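Local structure of inactive glucansucrase (Lactobacillus reuteri, 5JBD) at residues D192-F196 and E237-G241; F756-V762 and I785-T791; E172-Q176 and I189-Q193. The protein is an inactive glucansucrase of glycosyl hydrolase family 70, a multidomain protein with a TIM barrel, and carries a bound calcium ion. One frame throughout, in Å; residues are numbered along the deposited sequence.

How the contacts relate
From the N terminus, contact 3 comes first: it closes a short loop of 12 residues between 172-176 and 189-193. Contact 1 begins on the segment where contact 3 ends, with Asp192 and Gln193 shared, and closes a longer loop of 40 residues at 237-241, next to the calcium ion. Contact 2 follows separately, much later, and closes 22 residues between two neighbouring strands; none of the three encloses another. Strand 193-197 and strand 758-767 lie side by side in one antiparallel sheet, and Phe196 packs on Val762 and Thr790 between contacts 1 and 2. Glu172 and Tyr786, probably hydrogen-bonded, join contacts 3 and 2.

Contact 1: D192-F196 and E237-G241; sequences DQVIF and ELLVG. With CA (calcium ion), chain C.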
# COMPACT_ATOMS: atom_id res chain seq x y z
N ASP A 192 6.98 -8.14 11.84
CA ASP A 192 6.71 -9.57 11.54
C ASP A 192 7.31 -9.92 10.18
O ASP A 192 6.62 -9.95 9.16
CB ASP A 192 5.20 -9.88 11.59
CG ASP A 192 4.71 -10.22 12.99
OD1 ASP A 192 5.51 -10.16 13.97
OD2 ASP A 192 3.51 -10.56 13.12
N GLN A 193 8.61 -10.16 10.18
CA GLN A 193 9.39 -10.32 8.95
C GLN A 193 10.42 -11.40 9.08
O GLN A 193 10.93 -11.71 10.16
CB GLN A 193 10.17 -9.04 8.60
CG GLN A 193 9.38 -7.75 8.54
CD GLN A 193 8.50 -7.63 7.32
OE1 GLN A 193 8.66 -8.35 6.32
NE2 GLN A 193 7.55 -6.71 7.38
N VAL A 194 10.78 -11.92 7.92
CA VAL A 194 11.89 -12.79 7.75
C VAL A 194 12.70 -12.27 6.55
O VAL A 194 12.12 -11.82 5.56
CB VAL A 194 11.28 -14.21 7.60
CG1 VAL A 194 11.54 -14.84 6.25
CG2 VAL A 194 11.59 -15.08 8.82
N ILE A 195 14.02 -12.30 6.63
CA ILE A 195 14.88 -11.99 5.46
C ILE A 195 15.34 -13.27 4.76
O ILE A 195 15.48 -14.30 5.41
CB ILE A 195 16.12 -11.14 5.80
CG1 ILE A 195 17.02 -11.82 6.85
CG2 ILE A 195 15.69 -9.75 6.28
CD1 ILE A 195 18.33 -11.08 7.11
N PHE A 196 15.60 -13.18 3.46
CA PHE A 196 16.20 -14.27 2.69
C PHE A 196 17.71 -14.06 2.66
O PHE A 196 18.19 -12.99 2.25
CB PHE A 196 15.67 -14.30 1.26
CG PHE A 196 14.17 -14.44 1.15
CD1 PHE A 196 13.41 -15.04 2.14
CD2 PHE A 196 13.52 -13.97 0.01
CE1 PHE A 196 12.04 -15.16 2.00
CE2 PHE A 196 12.15 -14.10 -0.13
CZ PHE A 196 11.41 -14.69 0.87
N GLU A 237 13.33 -0.87 5.22
CA GLU A 237 13.21 -1.60 3.96
C GLU A 237 11.87 -2.34 3.86
O GLU A 237 11.29 -2.41 2.77
CB GLU A 237 14.35 -2.61 3.81
CG GLU A 237 14.37 -3.36 2.46
CD GLU A 237 14.54 -2.42 1.29
OE1 GLU A 237 15.56 -1.70 1.29
OE2 GLU A 237 13.63 -2.35 0.42
N LEU A 238 11.41 -2.89 4.98
CA LEU A 238 10.28 -3.84 4.97
C LEU A 238 8.98 -3.25 5.50
O LEU A 238 8.96 -2.57 6.54
CB LEU A 238 10.66 -5.08 5.80
CG LEU A 238 11.96 -5.78 5.40
CD1 LEU A 238 12.27 -6.95 6.33
CD2 LEU A 238 11.94 -6.25 3.96
N LEU A 239 7.89 -3.49 4.76
CA LEU A 239 6.53 -3.14 5.16
C LEU A 239 5.67 -4.40 5.33
O LEU A 239 5.36 -4.80 6.47
CB LEU A 239 5.88 -2.22 4.13
CG LEU A 239 6.52 -0.84 3.94
CD1 LEU A 239 5.83 -0.10 2.80
CD2 LEU A 239 6.48 -0.04 5.24
N VAL A 240 5.34 -5.05 4.22
CA VAL A 240 4.47 -6.23 4.20
C VAL A 240 4.61 -6.93 2.86
O VAL A 240 4.93 -6.29 1.85
CB VAL A 240 2.99 -5.85 4.48
CG1 VAL A 240 2.37 -5.09 3.30
CG2 VAL A 240 2.15 -7.08 4.83
N GLY A 241 4.37 -8.25 2.84
CA GLY A 241 4.41 -9.04 1.61
C GLY A 241 5.80 -9.51 1.25
O GLY A 241 6.69 -9.50 2.09
CA CA C . 11.33 -2.56 0.45
O HOH W 1 7.81 -7.45 3.82
O HOH W 2 11.29 -3.13 -1.89
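Gln193 NE2 is shared by two backbone carbonyls. Its stronger bond goes to Asp190 O, in the turn just before the strand; the other, to Leu239 O, is weak, 3.0 Å long with an N-H...O angle of only 124°. Gln193 starts strand 193-197 of a six-stranded antiparallel sheet, and the partner segment 237-241 is the irregular loop that begins with the calcium ligand Glu237 and leads into strand 242-244. A glutamine suits this place because its amide can serve carbonyls with one end and water with the other. On that other end, water 1 lies 2.8 Å from Gln193 OE1 and 2.9 Å from Gly241 O. It can donate to either oxygen, but other acceptors nearby compete, and the two bonds need not both be present at once.

The carbon part of the same side chain bends at chi2 (-73°) and runs antiparallel alongside Leu238, with Gln193 CD 3.7 Å from Leu238 CB. Leu238 CD1 rests against Gln193 CB and CG, and touches Ile195 CG2 more loosely.

Just before Leu238, Glu237 binds the metal. It chelates calcium through its backbone O and one carboxylate oxygen, OE2, each 2.3 Å from the ion; a bent chi2 (61°) curls the side chain back to reach it. Asp243, Asn287 and Asn751 also bind calcium, and water 2 sits 2.4 Å from it, while Glu237 OE1 turns aside to accept from Asn220 N.

Contact 2: F756-V762 and I785-T791; sequences FSGQEAV and IYFAYTT
Thr790 OG1 donates to Glu760 OE1 over 2.6 Å, meeting the anti lone pair of the carboxylate oxygen, and in turn accepts from Thr791 OG1. Glu760 OE1 thus accepts from Thr790 OG1 and also from Ala838 N, which would favour the ionised carboxylate; the fully extended glutamate chain, with CG anti to N (chi1 -169°), carries it to Thr790. The two strands pair antiparallel and are interrupted by a classic beta bulge: Gly758 O accepts from both Thr790 N and Thr791 N, each at 3.0 Å, while Gly758 N donates to Thr791 O. Glycine suits this tight spot, since it sets no side chain against Thr791 O.

The Gln759 side chain meets the partner strand in two ways. Its NE2 gives a nearly straight bond (167°) to Phe787 O, 2.9 Å from NE2 and in the plane of the Gln759 amide; Phe787 is the central residue of an inverse gamma turn. Gln759 CG makes a CH-pi contact over the face of the Tyr789 ring, 3.4 Å from the centroid, with the amide stacked almost flat on it, 8° apart.

Farther out, Thr790 O lies over one face of the Phe756 ring, near CD2 at its rim, Ala761 CB meets the edge of Phe787, and Val762 CG2 packs on Ala788 CB at 4.0 Å. Strand 784-791 borders the six-stranded sheet; strand 758-767 lies between it and strand 193-197, whose Phe196 touches Val762 and Thr790, and Phe756 packs on Asn242 of strand 242-244.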
# COMPACT_ATOMS: atom_id res chain seq x y z
N PHE A 756 1.80 -14.90 -4.37
CA PHE A 756 2.47 -15.88 -5.24
C PHE A 756 1.93 -17.28 -4.93
O PHE A 756 1.71 -17.61 -3.77
CB PHE A 756 3.99 -15.88 -5.05
CG PHE A 756 4.68 -14.63 -5.54
CD1 PHE A 756 4.58 -14.22 -6.86
CD2 PHE A 756 5.49 -13.89 -4.67
CE1 PHE A 756 5.24 -13.08 -7.31
CE2 PHE A 756 6.15 -12.75 -5.12
CZ PHE A 756 6.03 -12.35 -6.44
N SER A 757 1.70 -18.08 -5.98
CA SER A 757 1.19 -19.45 -5.81
C SER A 757 2.29 -20.52 -5.71
O SER A 757 2.01 -21.65 -5.31
CB SER A 757 0.25 -19.80 -6.97
OG SER A 757 0.99 -19.83 -8.18
N GLY A 758 3.53 -20.16 -6.05
CA GLY A 758 4.65 -21.10 -6.04
C GLY A 758 5.53 -21.00 -4.79
O GLY A 758 6.05 -19.93 -4.48
N GLN A 759 5.69 -22.13 -4.10
CA GLN A 759 6.59 -22.21 -2.95
C GLN A 759 8.02 -22.51 -3.37
O GLN A 759 8.27 -23.15 -4.41
CB GLN A 759 6.15 -23.29 -1.96
CG GLN A 759 5.00 -22.87 -1.08
CD GLN A 759 4.51 -23.99 -0.17
OE1 GLN A 759 3.85 -24.92 -0.62
NE2 GLN A 759 4.85 -23.90 1.11
N GLU A 760 8.95 -22.03 -2.55
CA GLU A 760 10.37 -22.17 -2.78
C GLU A 760 11.06 -22.38 -1.44
O GLU A 760 10.68 -21.77 -0.45
CB GLU A 760 10.90 -20.90 -3.46
CG GLU A 760 12.33 -21.00 -4.00
CD GLU A 760 12.83 -19.73 -4.66
OE1 GLU A 760 12.08 -18.71 -4.73
OE2 GLU A 760 14.00 -19.73 -5.11
N ALA A 761 12.05 -23.27 -1.40
CA ALA A 761 12.86 -23.43 -0.20
C ALA A 761 13.85 -22.27 -0.15
O ALA A 761 14.72 -22.14 -1.02
CB ALA A 761 13.59 -24.76 -0.17
N VAL A 762 13.69 -21.42 0.86
CA VAL A 762 14.61 -20.30 1.10
C VAL A 762 15.21 -20.44 2.49
O VAL A 762 14.59 -21.04 3.36
CB VAL A 762 13.90 -18.93 0.97
CG1 VAL A 762 13.63 -18.62 -0.49
CG2 VAL A 762 12.60 -18.88 1.77
N ILE A 785 15.66 -23.24 6.81
CA ILE A 785 14.94 -23.45 5.56
C ILE A 785 13.44 -23.31 5.82
O ILE A 785 12.90 -23.93 6.73
CB ILE A 785 15.32 -24.80 4.90
CG1 ILE A 785 16.80 -24.75 4.51
CG2 ILE A 785 14.43 -25.05 3.68
CD1 ILE A 785 17.33 -25.91 3.71
N TYR A 786 12.79 -22.51 4.98
CA TYR A 786 11.39 -22.08 5.12
C TYR A 786 10.76 -22.13 3.74
O TYR A 786 11.38 -21.70 2.75
CB TYR A 786 11.41 -20.63 5.64
CG TYR A 786 10.07 -19.94 5.92
CD1 TYR A 786 9.20 -20.42 6.89
CD2 TYR A 786 9.72 -18.75 5.27
CE1 TYR A 786 8.00 -19.77 7.18
CE2 TYR A 786 8.52 -18.08 5.55
CZ TYR A 786 7.66 -18.58 6.51
OH TYR A 786 6.47 -17.94 6.79
N PHE A 787 9.53 -22.65 3.65
CA PHE A 787 8.88 -22.86 2.36
C PHE A 787 7.96 -21.70 1.98
O PHE A 787 6.74 -21.85 1.84
CB PHE A 787 8.13 -24.20 2.35
CG PHE A 787 9.01 -25.40 2.61
CD1 PHE A 787 10.22 -25.57 1.95
CD2 PHE A 787 8.60 -26.39 3.50
CE1 PHE A 787 11.02 -26.69 2.18
CE2 PHE A 787 9.38 -27.52 3.72
CZ PHE A 787 10.60 -27.66 3.06
N ALA A 788 8.56 -20.53 1.80
CA ALA A 788 7.81 -19.31 1.51
C ALA A 788 7.21 -19.38 0.13
O ALA A 788 7.80 -19.98 -0.78
CB ALA A 788 8.72 -18.09 1.59
N TYR A 789 6.03 -18.79 -0.02
CA TYR A 789 5.47 -18.50 -1.34
C TYR A 789 6.24 -17.32 -1.92
O TYR A 789 6.19 -16.23 -1.36
CB TYR A 789 3.97 -18.20 -1.24
CG TYR A 789 3.16 -19.44 -0.93
CD1 TYR A 789 2.99 -19.87 0.39
CD2 TYR A 789 2.63 -20.22 -1.94
CE1 TYR A 789 2.27 -21.03 0.67
CE2 TYR A 789 1.90 -21.38 -1.67
CZ TYR A 789 1.73 -21.78 -0.36
OH TYR A 789 1.02 -22.92 -0.08
N THR A 790 6.99 -17.56 -2.99
CA THR A 790 7.87 -16.56 -3.61
C THR A 790 7.78 -16.45 -5.14
O THR A 790 8.33 -15.50 -5.72
CB THR A 790 9.33 -16.92 -3.36
OG1 THR A 790 9.62 -18.14 -4.02
CG2 THR A 790 9.64 -17.06 -1.88
N THR A 791 7.16 -17.43 -5.80
CA THR A 791 7.37 -17.63 -7.21
C THR A 791 6.06 -17.46 -7.99
O THR A 791 5.02 -18.02 -7.63
CB THR A 791 8.04 -19.00 -7.44
OG1 THR A 791 9.30 -19.01 -6.75
CG2 THR A 791 8.27 -19.27 -8.92
O HOH W 3 4.00 -19.74 -9.72

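Contact 3: E172-Q176 and I189-Q193; sequences ELSLQ and IDSDQ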
# COMPACT_ATOMS: atom_id res chain seq x y z
N GLU A 172 6.43 -19.15 13.85
CA GLU A 172 7.06 -18.04 13.13
C GLU A 172 7.40 -16.85 14.03
O GLU A 172 8.21 -16.00 13.65
CB GLU A 172 6.18 -17.61 11.96
CG GLU A 172 5.98 -18.73 10.94
CD GLU A 172 5.13 -18.31 9.75
OE1 GLU A 172 4.45 -17.25 9.82
OE2 GLU A 172 5.14 -19.04 8.73
N LEU A 173 6.77 -16.79 15.21
CA LEU A 173 7.05 -15.82 16.28
C LEU A 173 6.55 -14.41 15.96
O LEU A 173 7.32 -13.47 15.86
CB LEU A 173 8.54 -15.82 16.65
CG LEU A 173 9.18 -17.16 17.01
CD1 LEU A 173 10.68 -16.96 17.24
CD2 LEU A 173 8.54 -17.79 18.24
N SER A 174 5.24 -14.29 15.79
CA SER A 174 4.60 -12.99 15.60
C SER A 174 4.70 -12.16 16.87
O SER A 174 4.55 -12.67 17.97
CB SER A 174 3.12 -13.13 15.23
OG SER A 174 2.50 -11.86 15.11
N LEU A 175 4.90 -10.86 16.70
CA LEU A 175 4.83 -9.93 17.82
C LEU A 175 3.41 -9.85 18.43
O LEU A 175 3.25 -9.49 19.59
CB LEU A 175 5.34 -8.54 17.40
CG LEU A 175 6.78 -8.47 16.87
CD1 LEU A 175 7.06 -7.10 16.26
CD2 LEU A 175 7.78 -8.75 17.97
N GLN A 176 2.39 -10.24 17.65
CA GLN A 176 0.99 -10.38 18.14
C GLN A 176 0.81 -11.28 19.34
O GLN A 176 -0.17 -11.11 20.08
CB GLN A 176 0.07 -10.93 17.04
CG GLN A 176 -0.29 -9.90 15.97
CD GLN A 176 -1.23 -10.46 14.89
OE1 GLN A 176 -2.11 -9.75 14.39
NE2 GLN A 176 -1.08 -11.74 14.56
N ILE A 189 1.70 -5.64 10.76
CA ILE A 189 2.68 -5.70 11.85
C ILE A 189 4.07 -5.55 11.23
O ILE A 189 4.61 -6.51 10.66
CB ILE A 189 2.57 -7.00 12.69
CG1 ILE A 189 1.15 -7.15 13.27
CG2 ILE A 189 3.60 -7.00 13.81
CD1 ILE A 189 0.21 -7.97 12.40
N ASP A 190 4.64 -4.36 11.39
CA ASP A 190 5.89 -3.96 10.73
C ASP A 190 7.01 -4.95 10.91
O ASP A 190 7.66 -5.37 9.94
CB ASP A 190 6.39 -2.62 11.26
CG ASP A 190 5.49 -1.47 10.90
OD1 ASP A 190 4.77 -1.56 9.89
OD2 ASP A 190 5.53 -0.45 11.63
N SER A 191 7.23 -5.35 12.16
CA SER A 191 8.37 -6.19 12.47
C SER A 191 8.04 -7.72 12.54
O SER A 191 8.76 -8.49 13.17
CB SER A 191 9.10 -5.58 13.67
OG SER A 191 9.71 -4.35 13.20
N ASP A 192 6.98 -8.14 11.84
CA ASP A 192 6.71 -9.57 11.54
C ASP A 192 7.31 -9.92 10.18
O ASP A 192 6.62 -9.95 9.16
CB ASP A 192 5.20 -9.88 11.59
CG ASP A 192 4.71 -10.22 12.99
OD1 ASP A 192 5.51 -10.16 13.97
OD2 ASP A 192 3.51 -10.56 13.12
N GLN A 193 8.61 -10.16 10.18
CA GLN A 193 9.39 -10.32 8.95
C GLN A 193 10.42 -11.40 9.08
O GLN A 193 10.93 -11.71 10.16
CB GLN A 193 10.17 -9.04 8.60
CG GLN A 193 9.38 -7.75 8.54
CD GLN A 193 8.50 -7.63 7.32
OE1 GLN A 193 8.66 -8.35 6.32
NE2 GLN A 193 7.55 -6.71 7.38
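Ser174 holds its OG anti to the backbone N (chi1 177°), and Asp192 swings its carboxylate to the side of its own N (chi1 -86°); these torsions bring the hydroxyl to the syn side of Asp192 OD2, slightly out of the carboxylate plane. The hydroxyl completes an ST turn by accepting from Gln176 N, two residues on, just where a 3-10 segment begins, and it donates to Asp192 OD2 at 2.6 Å. The second carboxylate oxygen takes the neighbouring amide: Leu175 N reaches the syn lone pair of Asp192 OD1 at 2.9 Å and nearly straight, 170°. Aspartate suits the place because its two oxygens grip a hydroxyl and an N-H together, and serine because its short side chain can both give and accept.

The acid sits at the end of a type I turn from Ile189, in which Asp192 N bonds Ile189 O at 3.1 Å. Arg766 of strand 758-767 forms a salt bridge with Asp192 OD1 and hydrogen bonds to Leu173 O and Ser191 O, tying both segments to the sheet; its charge would tend to keep the carboxylate ionised.

Carbon contacts lie beside the polar pair. Leu175 and Asp192 run antiparallel past one another, and Leu175 CD1 comes to 3.6 Å from Ser191 CB, with Ile189 CG2 more loosely alongside. Gln176 lies across Ile189, where Ile189 CD1 is 3.5 Å from Gln176 OE1.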